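Local coordinates for chitinase (Jonesia denitrificans, PDB 5VG0), which probably degrades chitin as a larger multidomain enzyme, and is represented here by its copper-binding lytic polysaccharide monooxygenase domain, at residues Pro8-Leu13 with Cys136-Val141; Gly24-Glu29 with Phe49-Asp54; Ser81-Phe86 with Leu106-Thr111; Thr119-Trp124 with Ala132-Met137. All blocks are in the same frame, centred on the assembly; numbering follows the deposited sequence.

All four contacts belong to one lytic polysaccharide monooxygenase domain. Interaction 4 pairs strands 118-126 and 131-141 near the centre of the chain. Interaction 1 continues along strand 131-141 and docks helix 10-15 on it; the two share Cys136 and Met137, with centres about 9 Å apart. Interaction 2 lies farther out, in the loops that flank strand 34-36, and touches interaction 1. Interaction 3 packs strand 80-87, a neighbour of 118-126, against strand 105-110 of the second sheet. Its centre is about 23 Å from that of interaction 2. Along the chain, interactions 2, 3 and 4 follow in that order. Interaction 1 joins segments near the two chain ends, and interaction 4 reaches the copper site.

Interaction 1: residues Pro8-Leu13 with Cys136-Val141; sequences PSRQAL and CMDVVV
Arg10 and Asp138 form a two-point salt bridge. Arg10 NE donates to Asp138 OD2 at 2.8 Å, and Arg10 NH2 donates to Asp138 OD1 at 2.9 Å. The approach is side-on, and each oxygen uses its syn lone pair. The carboxylate is turned 33° from the guanidinium plane, yet both oxygens lie near that plane. Two bonds to one partner fix the rotation of the guanidinium. Arg10 is extended from CG to NE, and its CD passes 4.1 Å from Cys136 CB. At the backbone, Arg10 N donates to Cys136 O at 2.8 Å.

Ser9 is the N-cap of the helix. Its chi1 of 58° sets OG between the backbone N and the carbonyl carbon, where it accepts from Ala12 N at 3.2 Å. Ser9 OG also bonds Val4 O. Ser9 CB touches Met137 SD at 3.7 Å, for one of two modelled Met137 conformers. One water bridges Pro8 O and Asp138 N, and another joins Gln11 OE1 to Cys136 N.

Helix 10-15 is thus tied by its first turn to strand 131-141. Trp59 meets Arg10 in a cation-pi contact, strand 2-6 packs on Ser9 and Met137, and strand 118-126 borders Cys136.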
loop_
_atom_site.group_PDB
_atom_site.type_symbol
_atom_site.label_atom_id
_atom_site.label_comp_id
_atom_site.label_asym_id
_atom_site.label_seq_id
_atom_site.Cartn_x
_atom_site.Cartn_y
_atom_site.Cartn_z
ATOM N N PRO A 8 1.229 7.031 5.502
ATOM C CA PRO A 8 -0.063 6.338 5.516
ATOM C C PRO A 8 -0.599 6.067 4.125
ATOM O O PRO A 8 -0.620 6.939 3.257
ATOM C CB PRO A 8 -0.978 7.295 6.284
ATOM C CG PRO A 8 -0.309 8.589 6.244
ATOM C CD PRO A 8 1.154 8.324 6.203
ATOM N N SER A 9 -1.083 4.846 3.934
ATOM C CA SER A 9 -1.810 4.482 2.737
ATOM C C SER A 9 -3.202 5.123 2.728
ATOM O O SER A 9 -3.720 5.595 3.741
ATOM C CB SER A 9 -1.941 2.967 2.657
ATOM O OG SER A 9 -2.604 2.466 3.809
ATOM N N ARG A 10 -3.835 5.079 1.556
ATOM C CA ARG A 10 -5.204 5.563 1.435
ATOM C C ARG A 10 -6.121 4.865 2.436
ATOM O O ARG A 10 -6.917 5.522 3.114
ATOM C CB ARG A 10 -5.698 5.422 -0.010
ATOM C CG ARG A 10 -4.996 6.369 -0.975
ATOM C CD ARG A 10 -5.595 6.322 -2.357
ATOM N NE ARG A 10 -4.900 7.255 -3.229
ATOM C CZ ARG A 10 -5.198 7.491 -4.491
ATOM N NH1 ARG A 10 -6.190 6.865 -5.083
ATOM N NH2 ARG A 10 -4.476 8.381 -5.141
ATOM N N GLN A 11 -5.998 3.549 2.574
ATOM C CA GLN A 11 -6.851 2.843 3.522
ATOM C C GLN A 11 -6.529 3.229 4.961
ATOM O O GLN A 11 -7.434 3.291 5.794
ATOM C CB GLN A 11 -6.828 1.320 3.305
ATOM C CG GLN A 11 -5.467 0.647 3.269
ATOM C CD GLN A 11 -4.991 0.430 1.856
ATOM O OE1 GLN A 11 -4.864 1.383 1.086
ATOM N NE2 GLN A 11 -4.768 -0.815 1.487
ATOM N N ALA A 12 -5.248 3.474 5.275
ATOM C CA ALA A 12 -4.892 3.932 6.619
ATOM C C ALA A 12 -5.539 5.265 6.954
ATOM O O ALA A 12 -6.010 5.473 8.078
ATOM C CB ALA A 12 -3.379 4.071 6.745
ATOM N N LEU A 13 -5.571 6.181 5.993
ATOM C CA LEU A 13 -6.156 7.496 6.224
ATOM C C LEU A 13 -7.652 7.388 6.438
ATOM O O LEU A 13 -8.218 8.086 7.289
ATOM C CB LEU A 13 -5.824 8.411 5.055
ATOM C CG LEU A 13 -4.336 8.758 4.952
ATOM C CD1 LEU A 13 -4.015 9.330 3.588
ATOM C CD2 LEU A 13 -3.905 9.703 6.023
ATOM N N CYS A 136 -1.907 2.038 -1.810
ATOM C CA CYS A 136 -1.407 3.268 -2.410
ATOM C C CYS A 136 -1.090 4.307 -1.350
ATOM O O CYS A 136 -1.868 4.507 -0.419
ATOM C CB CYS A 136 -2.445 3.847 -3.356
ATOM S SG CYS A 136 -2.410 3.030 -4.934
ATOM N N MET A 137 0.010 5.018 -1.557
ATOM C CA MET A 137 0.452 6.108 -0.694
ATOM C C MET A 137 0.672 7.332 -1.572
ATOM O O MET A 137 1.478 7.295 -2.506
ATOM C CB MET A 137 1.771 5.779 0.017
ATOM C CG MET A 137 1.709 4.765 1.148
ATOM S SD MET A 137 1.200 3.080 0.747
ATOM C CE MET A 137 2.530 2.607 -0.340
ATOM N N ASP A 138 -0.018 8.407 -1.267
ATOM C CA ASP A 138 0.143 9.679 -1.968
ATOM C C ASP A 138 1.188 10.503 -1.240
ATOM O O ASP A 138 1.027 10.801 -0.055
ATOM C CB ASP A 138 -1.189 10.413 -2.036
ATOM C CG ASP A 138 -2.215 9.610 -2.788
ATOM O OD1 ASP A 138 -2.003 9.372 -3.994
ATOM O OD2 ASP A 138 -3.217 9.208 -2.175
ATOM N N VAL A 139 2.253 10.863 -1.953
ATOM C CA VAL A 139 3.401 11.498 -1.335
ATOM C C VAL A 139 3.834 12.698 -2.155
ATOM O O VAL A 139 3.560 12.809 -3.348
ATOM C CB VAL A 139 4.582 10.512 -1.161
ATOM C CG1 VAL A 139 4.185 9.385 -0.229
ATOM C CG2 VAL A 139 5.081 9.969 -2.508
ATOM N N VAL A 140 4.518 13.613 -1.485
ATOM C CA VAL A 140 5.227 14.702 -2.134
ATOM C C VAL A 140 6.672 14.581 -1.689
ATOM O O VAL A 140 6.967 14.677 -0.493
ATOM C CB VAL A 140 4.658 16.087 -1.776
ATOM C CG1 VAL A 140 5.431 17.165 -2.528
ATOM C CG2 VAL A 140 3.180 16.159 -2.086
ATOM N N VAL A 141 7.562 14.347 -2.641
ATOM C CA VAL A 141 8.967 14.088 -2.371
ATOM C C VAL A 141 9.746 15.375 -2.594
ATOM O O VAL A 141 9.595 16.029 -3.628
ATOM C CB VAL A 141 9.477 12.976 -3.300
ATOM C CG1 VAL A 141 10.984 12.771 -3.113
ATOM C CG2 VAL A 141 8.697 11.670 -3.083
HETATM O O HOH W 1 -1.713 8.059 0.995
HETATM O O HOH W 2 1.035 9.134 2.390
HETATM O O HOH W 3 -4.727 1.616 -1.662
#

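Interaction 2: residues Gly24-Glu29 with Phe49-Asp54; sequences GQISYE and FAILDD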
loop_
_atom_site.group_PDB
_atom_site.type_symbol
_atom_site.label_atom_id
_atom_site.label_comp_id
_atom_site.label_asym_id
_atom_site.label_seq_id
_atom_site.Cartn_x
_atom_site.Cartn_y
_atom_site.Cartn_z
ATOM N N GLY A 24 -16.560 4.504 3.472
ATOM C CA GLY A 24 -17.319 3.281 3.515
ATOM C C GLY A 24 -16.622 2.157 4.254
ATOM O O GLY A 24 -15.908 2.384 5.238
ATOM N N GLN A 25 -16.810 0.942 3.745
ATOM C CA GLN A 25 -16.420 -0.234 4.510
ATOM C C GLN A 25 -14.921 -0.295 4.771
ATOM O O GLN A 25 -14.511 -0.818 5.812
ATOM C CB GLN A 25 -16.900 -1.503 3.812
ATOM C CG GLN A 25 -16.598 -2.782 4.578
ATOM C CD GLN A 25 -17.193 -2.811 5.975
ATOM O OE1 GLN A 25 -18.202 -2.166 6.254
ATOM N NE2 GLN A 25 -16.567 -3.575 6.862
ATOM N N ILE A 26 -14.093 0.237 3.874
ATOM C CA ILE A 26 -12.647 0.144 4.066
ATOM C C ILE A 26 -12.204 0.761 5.380
ATOM O O ILE A 26 -11.203 0.340 5.960
ATOM C CB ILE A 26 -11.887 0.752 2.868
ATOM C CG1 ILE A 26 -10.380 0.495 2.982
ATOM C CG2 ILE A 26 -12.126 2.236 2.738
ATOM C CD1 ILE A 26 -10.011 -0.970 2.912
ATOM N N SER A 27 -12.921 1.771 5.866
ATOM C CA SER A 27 -12.515 2.432 7.094
ATOM C C SER A 27 -12.520 1.494 8.277
ATOM O O SER A 27 -11.824 1.757 9.257
ATOM C CB SER A 27 -13.465 3.573 7.385
ATOM O OG SER A 27 -13.354 4.508 6.337
ATOM N N TYR A 28 -13.290 0.415 8.209
ATOM C CA TYR A 28 -13.392 -0.549 9.288
ATOM C C TYR A 28 -12.453 -1.727 9.135
ATOM O O TYR A 28 -12.327 -2.515 10.077
ATOM C CB TYR A 28 -14.834 -1.044 9.399
ATOM C CG TYR A 28 -15.788 0.091 9.693
ATOM C CD1 TYR A 28 -15.950 0.569 10.980
ATOM C CD2 TYR A 28 -16.476 0.729 8.672
ATOM C CE1 TYR A 28 -16.801 1.621 11.250
ATOM C CE2 TYR A 28 -17.324 1.778 8.935
ATOM C CZ TYR A 28 -17.479 2.219 10.225
ATOM O OH TYR A 28 -18.329 3.269 10.512
ATOM N N GLU A 29 -11.805 -1.887 7.983
ATOM C CA GLU A 29 -10.929 -3.032 7.754
ATOM C C GLU A 29 -9.845 -2.668 6.745
ATOM O O GLU A 29 -9.766 -3.228 5.642
ATOM C CB GLU A 29 -11.716 -4.263 7.331
ATOM C CG GLU A 29 -12.641 -4.067 6.187
ATOM C CD GLU A 29 -13.345 -5.366 5.845
ATOM O OE1 GLU A 29 -12.678 -6.427 5.799
ATOM O OE2 GLU A 29 -14.569 -5.339 5.660
ATOM N N PHE A 49 -13.873 -2.010 -2.425
ATOM C CA PHE A 49 -12.982 -0.928 -2.034
ATOM C C PHE A 49 -12.642 -0.016 -3.216
ATOM O O PHE A 49 -11.578 0.609 -3.254
ATOM C CB PHE A 49 -11.733 -1.503 -1.358
ATOM C CG PHE A 49 -12.033 -2.455 -0.224
ATOM C CD1 PHE A 49 -12.937 -2.123 0.783
ATOM C CD2 PHE A 49 -11.421 -3.686 -0.171
ATOM C CE1 PHE A 49 -13.190 -3.003 1.819
ATOM C CE2 PHE A 49 -11.686 -4.568 0.859
ATOM C CZ PHE A 49 -12.563 -4.229 1.852
ATOM N N ALA A 50 -13.583 0.131 -4.154
ATOM C CA ALA A 50 -13.356 0.943 -5.346
ATOM C C ALA A 50 -13.050 2.402 -5.022
ATOM O O ALA A 50 -12.420 3.080 -5.836
ATOM C CB ALA A 50 -14.566 0.878 -6.279
ATOM N N ILE A 51 -13.482 2.907 -3.867
ATOM C CA ILE A 51 -13.179 4.288 -3.510
ATOM C C ILE A 51 -11.680 4.546 -3.524
ATOM O O ILE A 51 -11.242 5.671 -3.781
ATOM C CB ILE A 51 -13.796 4.639 -2.148
ATOM C CG1 ILE A 51 -13.644 6.145 -1.872
ATOM C CG2 ILE A 51 -13.143 3.821 -1.038
ATOM C CD1 ILE A 51 -14.755 6.770 -1.140
ATOM N N LEU A 52 -10.866 3.522 -3.232
ATOM C CA LEU A 52 -9.422 3.714 -3.181
ATOM C C LEU A 52 -8.838 4.082 -4.531
ATOM O O LEU A 52 -7.707 4.571 -4.580
ATOM C CB LEU A 52 -8.736 2.454 -2.663
ATOM C CG LEU A 52 -9.138 2.020 -1.251
ATOM C CD1 LEU A 52 -8.484 0.696 -0.916
ATOM C CD2 LEU A 52 -8.778 3.090 -0.214
ATOM N N ASP A 53 -9.559 3.826 -5.622
ATOM C CA ASP A 53 -9.114 4.175 -6.963
ATOM C C ASP A 53 -9.583 5.550 -7.413
ATOM O O ASP A 53 -9.213 5.973 -8.507
ATOM C CB ASP A 53 -9.643 3.159 -7.985
ATOM C CG ASP A 53 -9.172 1.742 -7.733
ATOM O OD1 ASP A 53 -8.011 1.553 -7.359
ATOM O OD2 ASP A 53 -9.970 0.797 -7.965
ATOM N N ASP A 54 -10.384 6.247 -6.618
ATOM C CA ASP A 54 -11.033 7.479 -7.058
ATOM C C ASP A 54 -10.104 8.655 -6.790
ATOM O O ASP A 54 -10.038 9.174 -5.672
ATOM C CB ASP A 54 -12.359 7.650 -6.330
ATOM C CG ASP A 54 -13.141 8.843 -6.808
ATOM O OD1 ASP A 54 -12.606 9.634 -7.604
ATOM O OD2 ASP A 54 -14.289 8.968 -6.363
#
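Gln25 NE2 donates to Glu29 OE2 at 2.9 Å, in one of the two modelled conformers of Gln25, and both residues lie at the edge of the Phe49 ring. Glu29 OE2 lies near the plane of the Gln25 amide. Glu29 OE2 is met on its anti side, 25° out of the carboxylate plane. Glu29 OE1 bonds Ser32 OG, so each carboxylate oxygen has a partner. Across the contact Glu29 CD comes 4.2 Å from Phe49 CZ, near the ring plane.

The centre of the contact is apolar. Ile26 sits over the Phe49 ring, with CD1 3.9 Å from the ring centroid and 15° off the normal. This is a CH-pi contact. Ile26 CG1 is anti to the backbone N, and a bend at chi2 of 64° then brings CD1 over the face. Ile26 CB also touches Phe49 CD1, at 3.7 Å.

Both segments are loops of the lytic polysaccharide monooxygenase domain, on either side of strand 34-36 in the chain. Residues 50-53 belong to a 3-10 segment that begins earlier in the chain. Residues 25-28 have helical backbone angles.

The second branch of Ile26 reaches this 3-10 segment: Ile26 CG2 lies 4.2 Å from Ile51 CG2. Ile26 CG1 meets Leu52 CD1 at 4.3 Å. Hydrogen bonds between the two segments are absent, and van der Waals contact joins them. Val33 packs against both Ile26 and Leu52. Gln11 and Cys14 of helix 10-15 also touch Ile26, and Leu52 O accepts from Arg10 NH1.

Interaction 3: residues Ser81-Phe86 with Leu106-Thr111; sequences STWEYF and LTHTLT
The strands that carry Trp83 and Tyr85 on one side and Leu106, His108 and Leu110 on the other run 38° apart, 10.3 Å between axes at their closest. They belong to two sheets, packed face to face in a beta sandwich. Side chains alone fill the gap.

His108 turns an edge to the face of Trp83, with His108 CE1 3.4 Å from Trp83 CG. The planes of His108 and the Trp83 five-membered ring stand at 69°, a T-shaped pair. On the same indole face, Leu106 CD2 sits tightly, 3.3 Å from Trp83 CZ2. Trp83 NE1 is hydrogen-bonded to Gln97 OE1. Tyr85 OH and His108 ND1 share a hydrogen bond of 2.7 Å. Their rings meet rim to rim at 86°. Leu110 CD2 lies over the Tyr85 face, 4.0 Å from the centroid.

An alanine in place of Trp83 would probably open a gap beneath His108 and Leu106 and leave Gln97 OE1 without the indole N-H.

The cluster spreads into neighbouring strands. Trp124 of strand 118-126 stacks on Trp83, Phe95 of strand 90-96 stacks on His108, and Trp72 of strand 68-74 bonds Tyr85 OH.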
loop_
_atom_site.group_PDB
_atom_site.type_symbol
_atom_site.label_atom_id
_atom_site.label_comp_id
_atom_site.label_asym_id
_atom_site.label_seq_id
_atom_site.Cartn_x
_atom_site.Cartn_y
_atom_site.Cartn_z
ATOM N N SER A 81 6.089 -14.108 -1.124
ATOM C CA SER A 81 7.083 -14.166 -2.188
ATOM C C SER A 81 7.826 -12.841 -2.226
ATOM O O SER A 81 8.926 -12.738 -1.686
ATOM C CB SER A 81 6.440 -14.533 -3.520
ATOM O OG SER A 81 5.375 -13.661 -3.793
ATOM N N THR A 82 7.235 -11.810 -2.811
ATOM C CA THR A 82 7.862 -10.502 -2.910
ATOM C C THR A 82 6.938 -9.395 -2.426
ATOM O O THR A 82 5.714 -9.507 -2.449
ATOM C CB THR A 82 8.285 -10.180 -4.346
ATOM O OG1 THR A 82 7.154 -10.268 -5.199
ATOM C CG2 THR A 82 9.389 -11.090 -4.830
ATOM N N TRP A 83 7.593 -8.313 -2.037
ATOM C CA TRP A 83 6.987 -7.005 -1.833
ATOM C C TRP A 83 7.451 -6.150 -3.005
ATOM O O TRP A 83 8.652 -5.968 -3.202
ATOM C CB TRP A 83 7.476 -6.391 -0.521
ATOM C CG TRP A 83 7.356 -7.278 0.678
ATOM C CD1 TRP A 83 8.250 -8.213 1.095
ATOM C CD2 TRP A 83 6.280 -7.295 1.605
ATOM N NE1 TRP A 83 7.797 -8.815 2.228
ATOM C CE2 TRP A 83 6.585 -8.270 2.570
ATOM C CE3 TRP A 83 5.086 -6.574 1.721
ATOM C CZ2 TRP A 83 5.733 -8.553 3.622
ATOM C CZ3 TRP A 83 4.252 -6.850 2.774
ATOM C CH2 TRP A 83 4.571 -7.833 3.704
ATOM N N GLU A 84 6.519 -5.641 -3.789
ATOM C CA GLU A 84 6.835 -4.841 -4.960
ATOM C C GLU A 84 6.344 -3.423 -4.740
ATOM O O GLU A 84 5.210 -3.212 -4.325
ATOM C CB GLU A 84 6.172 -5.415 -6.211
ATOM C CG GLU A 84 6.712 -6.778 -6.609
ATOM C CD GLU A 84 5.948 -7.368 -7.761
ATOM O OE1 GLU A 84 4.736 -7.582 -7.614
ATOM O OE2 GLU A 84 6.573 -7.590 -8.819
ATOM N N TYR A 85 7.198 -2.460 -5.027
ATOM C CA TYR A 85 6.878 -1.048 -4.896
ATOM C C TYR A 85 6.950 -0.381 -6.252
ATOM O O TYR A 85 7.990 -0.434 -6.911
ATOM C CB TYR A 85 7.821 -0.366 -3.912
ATOM C CG TYR A 85 7.683 -0.906 -2.519
ATOM C CD1 TYR A 85 6.730 -0.403 -1.666
ATOM C CD2 TYR A 85 8.457 -1.944 -2.063
ATOM C CE1 TYR A 85 6.564 -0.891 -0.398
ATOM C CE2 TYR A 85 8.297 -2.438 -0.763
ATOM C CZ TYR A 85 7.345 -1.901 0.064
ATOM O OH TYR A 85 7.141 -2.352 1.341
ATOM N N PHE A 86 5.848 0.228 -6.645
ATOM C CA PHE A 86 5.705 0.930 -7.913
ATOM C C PHE A 86 5.610 2.419 -7.633
ATOM O O PHE A 86 5.032 2.835 -6.630
ATOM C CB PHE A 86 4.412 0.506 -8.634
ATOM C CG PHE A 86 4.344 -0.943 -9.007
ATOM C CD1 PHE A 86 4.042 -1.913 -8.069
ATOM C CD2 PHE A 86 4.549 -1.329 -10.319
ATOM C CE1 PHE A 86 3.990 -3.247 -8.436
ATOM C CE2 PHE A 86 4.492 -2.657 -10.672
ATOM C CZ PHE A 86 4.207 -3.613 -9.726
ATOM N N LEU A 106 6.984 -4.514 9.900
ATOM C CA LEU A 106 7.996 -4.653 8.858
ATOM C C LEU A 106 8.283 -3.287 8.270
ATOM O O LEU A 106 7.353 -2.571 7.900
ATOM C CB LEU A 106 7.464 -5.581 7.758
ATOM C CG LEU A 106 8.336 -5.802 6.542
ATOM C CD1 LEU A 106 9.655 -6.460 6.901
ATOM C CD2 LEU A 106 7.578 -6.655 5.558
ATOM N N THR A 107 9.563 -2.936 8.171
ATOM C CA THR A 107 9.975 -1.677 7.576
ATOM C C THR A 107 10.891 -1.947 6.393
ATOM O O THR A 107 11.841 -2.722 6.504
ATOM C CB THR A 107 10.639 -0.781 8.621
ATOM O OG1 THR A 107 9.688 -0.511 9.667
ATOM C CG2 THR A 107 11.110 0.519 8.013
ATOM N N HIS A 108 10.610 -1.287 5.276
ATOM C CA HIS A 108 11.449 -1.300 4.093
ATOM C C HIS A 108 11.913 0.115 3.797
ATOM O O HIS A 108 11.153 1.064 3.943
ATOM C CB HIS A 108 10.650 -1.776 2.896
ATOM C CG HIS A 108 10.348 -3.233 2.915
ATOM N ND1 HIS A 108 9.182 -3.751 2.406
ATOM C CD2 HIS A 108 11.068 -4.286 3.353
ATOM C CE1 HIS A 108 9.192 -5.059 2.534
ATOM N NE2 HIS A 108 10.323 -5.412 3.107
ATOM N N THR A 109 13.142 0.246 3.345
ATOM C CA THR A 109 13.680 1.534 2.943
ATOM C C THR A 109 13.630 1.656 1.431
ATOM O O THR A 109 14.268 0.879 0.718
ATOM C CB THR A 109 15.114 1.717 3.434
ATOM O OG1 THR A 109 15.141 1.551 4.852
ATOM C CG2 THR A 109 15.648 3.092 3.068
ATOM N N LEU A 110 12.878 2.634 0.951
ATOM C CA LEU A 110 12.849 2.976 -0.464
ATOM C C LEU A 110 13.836 4.109 -0.691
ATOM O O LEU A 110 13.967 5.013 0.142
ATOM C CB LEU A 110 11.452 3.441 -0.874
ATOM C CG LEU A 110 10.333 2.428 -0.695
ATOM C CD1 LEU A 110 9.047 2.962 -1.297
ATOM C CD2 LEU A 110 10.676 1.082 -1.285
ATOM N N THR A 111 14.545 4.056 -1.818
ATOM C CA THR A 111 15.522 5.083 -2.157
ATOM C C THR A 111 15.280 5.575 -3.578
ATOM O O THR A 111 14.581 4.942 -4.369
ATOM C CB THR A 111 16.994 4.606 -2.034
ATOM O OG1 THR A 111 17.315 3.721 -3.104
ATOM C CG2 THR A 111 17.260 3.971 -0.696
#

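Interaction 4: residues Thr119-Trp124 with Ala132-Met137; sequences TILARW and AFYNCM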
loop_
_atom_site.group_PDB
_atom_site.type_symbol
_atom_site.label_atom_id
_atom_site.label_comp_id
_atom_site.label_asym_id
_atom_site.label_seq_id
_atom_site.Cartn_x
_atom_site.Cartn_y
_atom_site.Cartn_z
ATOM N N THR A 119 2.369 8.781 -6.581
ATOM C CA THR A 119 1.636 7.747 -5.862
ATOM C C THR A 119 2.474 6.477 -5.871
ATOM O O THR A 119 2.841 5.983 -6.943
ATOM C CB THR A 119 0.256 7.495 -6.460
ATOM O OG1 THR A 119 -0.499 8.717 -6.384
ATOM C CG2 THR A 119 -0.488 6.413 -5.694
ATOM N N ILE A 120 2.796 5.980 -4.692
ATOM C CA ILE A 120 3.496 4.708 -4.544
ATOM C C ILE A 120 2.449 3.623 -4.373
ATOM O O ILE A 120 1.557 3.760 -3.536
ATOM C CB ILE A 120 4.424 4.733 -3.319
ATOM C CG1 ILE A 120 5.440 5.864 -3.422
ATOM C CG2 ILE A 120 5.115 3.385 -3.141
ATOM C CD1 ILE A 120 6.250 6.075 -2.182
ATOM N N LEU A 121 2.540 2.549 -5.151
ATOM C CA LEU A 121 1.734 1.355 -4.932
ATOM C C LEU A 121 2.631 0.273 -4.358
ATOM O O LEU A 121 3.659 -0.066 -4.954
ATOM C CB LEU A 121 1.107 0.867 -6.234
ATOM C CG LEU A 121 0.416 -0.511 -6.156
ATOM C CD1 LEU A 121 -0.812 -0.454 -5.267
ATOM C CD2 LEU A 121 0.097 -1.039 -7.532
ATOM N N ALA A 122 2.240 -0.240 -3.209
ATOM C CA ALA A 122 2.885 -1.384 -2.592
ATOM C C ALA A 122 2.001 -2.590 -2.829
ATOM O O ALA A 122 0.828 -2.578 -2.474
ATOM C CB ALA A 122 3.100 -1.142 -1.106
ATOM N N ARG A 123 2.576 -3.625 -3.427
ATOM C CA ARG A 123 1.884 -4.866 -3.737
ATOM C C ARG A 123 2.571 -5.981 -2.960
ATOM O O ARG A 123 3.746 -6.269 -3.193
ATOM C CB ARG A 123 1.929 -5.099 -5.240
ATOM C CG ARG A 123 1.097 -6.226 -5.730
ATOM C CD ARG A 123 0.902 -6.105 -7.247
ATOM N NE ARG A 123 2.077 -6.539 -7.981
ATOM C CZ ARG A 123 2.139 -6.639 -9.303
ATOM N NH1 ARG A 123 1.121 -6.261 -10.062
ATOM N NH2 ARG A 123 3.229 -7.120 -9.875
ATOM N N TRP A 124 1.841 -6.578 -2.041
ATOM C CA TRP A 124 2.336 -7.662 -1.193
ATOM C C TRP A 124 1.830 -8.976 -1.775
ATOM O O TRP A 124 0.631 -9.255 -1.729
ATOM C CB TRP A 124 1.807 -7.467 0.229
ATOM C CG TRP A 124 2.040 -8.614 1.158
ATOM C CD1 TRP A 124 2.974 -9.591 1.059
ATOM C CD2 TRP A 124 1.305 -8.879 2.358
ATOM N NE1 TRP A 124 2.859 -10.457 2.112
ATOM C CE2 TRP A 124 1.843 -10.040 2.928
ATOM C CE3 TRP A 124 0.250 -8.246 3.004
ATOM C CZ2 TRP A 124 1.361 -10.584 4.119
ATOM C CZ3 TRP A 124 -0.226 -8.789 4.185
ATOM C CH2 TRP A 124 0.326 -9.944 4.727
ATOM N N ALA A 132 -2.797 -10.890 -3.714
ATOM C CA ALA A 132 -1.898 -9.860 -3.238
ATOM C C ALA A 132 -2.717 -8.830 -2.474
ATOM O O ALA A 132 -3.941 -8.759 -2.593
ATOM C CB ALA A 132 -1.163 -9.192 -4.389
ATOM N N PHE A 133 -2.017 -8.020 -1.689
ATOM C CA PHE A 133 -2.601 -6.898 -0.982
ATOM C C PHE A 133 -2.067 -5.608 -1.580
ATOM O O PHE A 133 -0.889 -5.502 -1.907
ATOM C CB PHE A 133 -2.312 -6.974 0.527
ATOM C CG PHE A 133 -3.024 -8.105 1.177
ATOM C CD1 PHE A 133 -2.546 -9.397 1.083
ATOM C CD2 PHE A 133 -4.223 -7.892 1.834
ATOM C CE1 PHE A 133 -3.252 -10.450 1.625
ATOM C CE2 PHE A 133 -4.917 -8.942 2.374
ATOM C CZ PHE A 133 -4.439 -10.226 2.254
ATOM N N TYR A 134 -2.944 -4.620 -1.716
ATOM C CA TYR A 134 -2.691 -3.428 -2.515
ATOM C C TYR A 134 -2.810 -2.187 -1.640
ATOM O O TYR A 134 -3.855 -1.947 -1.041
ATOM C CB TYR A 134 -3.688 -3.368 -3.667
ATOM C CG TYR A 134 -3.477 -4.465 -4.689
ATOM C CD1 TYR A 134 -4.013 -5.741 -4.514
ATOM C CD2 TYR A 134 -2.705 -4.235 -5.821
ATOM C CE1 TYR A 134 -3.784 -6.746 -5.456
ATOM C CE2 TYR A 134 -2.491 -5.226 -6.756
ATOM C CZ TYR A 134 -3.023 -6.477 -6.570
ATOM O OH TYR A 134 -2.770 -7.426 -7.536
ATOM N N ASN A 135 -1.752 -1.375 -1.615
ATOM C CA ASN A 135 -1.703 -0.169 -0.796
ATOM C C ASN A 135 -1.121 0.989 -1.594
ATOM O O ASN A 135 0.057 0.943 -1.967
ATOM C CB ASN A 135 -0.813 -0.349 0.442
ATOM C CG ASN A 135 -1.478 -1.147 1.574
ATOM O OD1 ASN A 135 -1.785 -0.587 2.608
ATOM N ND2 ASN A 135 -1.712 -2.423 1.364
ATOM N N CYS A 136 -1.907 2.038 -1.810
ATOM C CA CYS A 136 -1.407 3.268 -2.410
ATOM C C CYS A 136 -1.090 4.307 -1.350
ATOM O O CYS A 136 -1.868 4.507 -0.419
ATOM C CB CYS A 136 -2.445 3.847 -3.356
ATOM S SG CYS A 136 -2.410 3.030 -4.934
ATOM N N MET A 137 0.010 5.018 -1.557
ATOM C CA MET A 137 0.452 6.108 -0.694
ATOM C C MET A 137 0.672 7.332 -1.572
ATOM O O MET A 137 1.478 7.295 -2.506
ATOM C CB MET A 137 1.771 5.779 0.017
ATOM C CG MET A 137 1.709 4.765 1.148
ATOM S SD MET A 137 1.200 3.080 0.747
ATOM C CE MET A 137 2.530 2.607 -0.340
#
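Trp124 CG is anti to its backbone N (chi1 170°), whereas Phe133 CG is anti to its carbonyl carbon (chi1 -68°). On paired strands these torsions set the two side chains alongside each other, pointing the same way. Trp124 CE3 lies 3.6 Å from Phe133 CD1. The Phe133 ring is inclined 34° to the six-membered ring of Trp124, an oblique pair. Trp124 NE1 is hydrogen-bonded to Thr80 OG1.

The strands form an antiparallel hairpin. Hydrogen-bonded pairs are Ile120 with Met137, Ala122 with Asn135 and Trp124 with Phe133. The bond from Ala122 N to Asn135 O is 2.8 Å long and nearly straight. On the Trp124 face, the bent Met137 chain places CE 3.9 Å from Ala122 CB, in one of its two modelled conformers.

The other face holds Leu121, Arg123, Tyr134 and Cys136. Arg123 CD touches Tyr134 CE2 at 3.5 Å. Arg123 NH2 forms a salt bridge with Glu84 OE1, Arg123 NH1 is hydrogen-bonded to Ala39 O, and Tyr134 OH bonds Pro36 O. Leu121 CD1 packs on Cys136 SG at 3.8 Å, beside the disulfide to Cys42.

An alanine in place of Trp124 would probably leave the Phe133 ring without its flanking neighbour and freer to turn, and Thr80 OG1 without the indole N-H.

Phe133 lies about 3 Å from both copper and peroxide, measured from its side chain. Copper itself is held by His1 and His78, the histidine brace. A phenyl ring has no lone pair to offer the metal, so this contact gives the site an apolar wall.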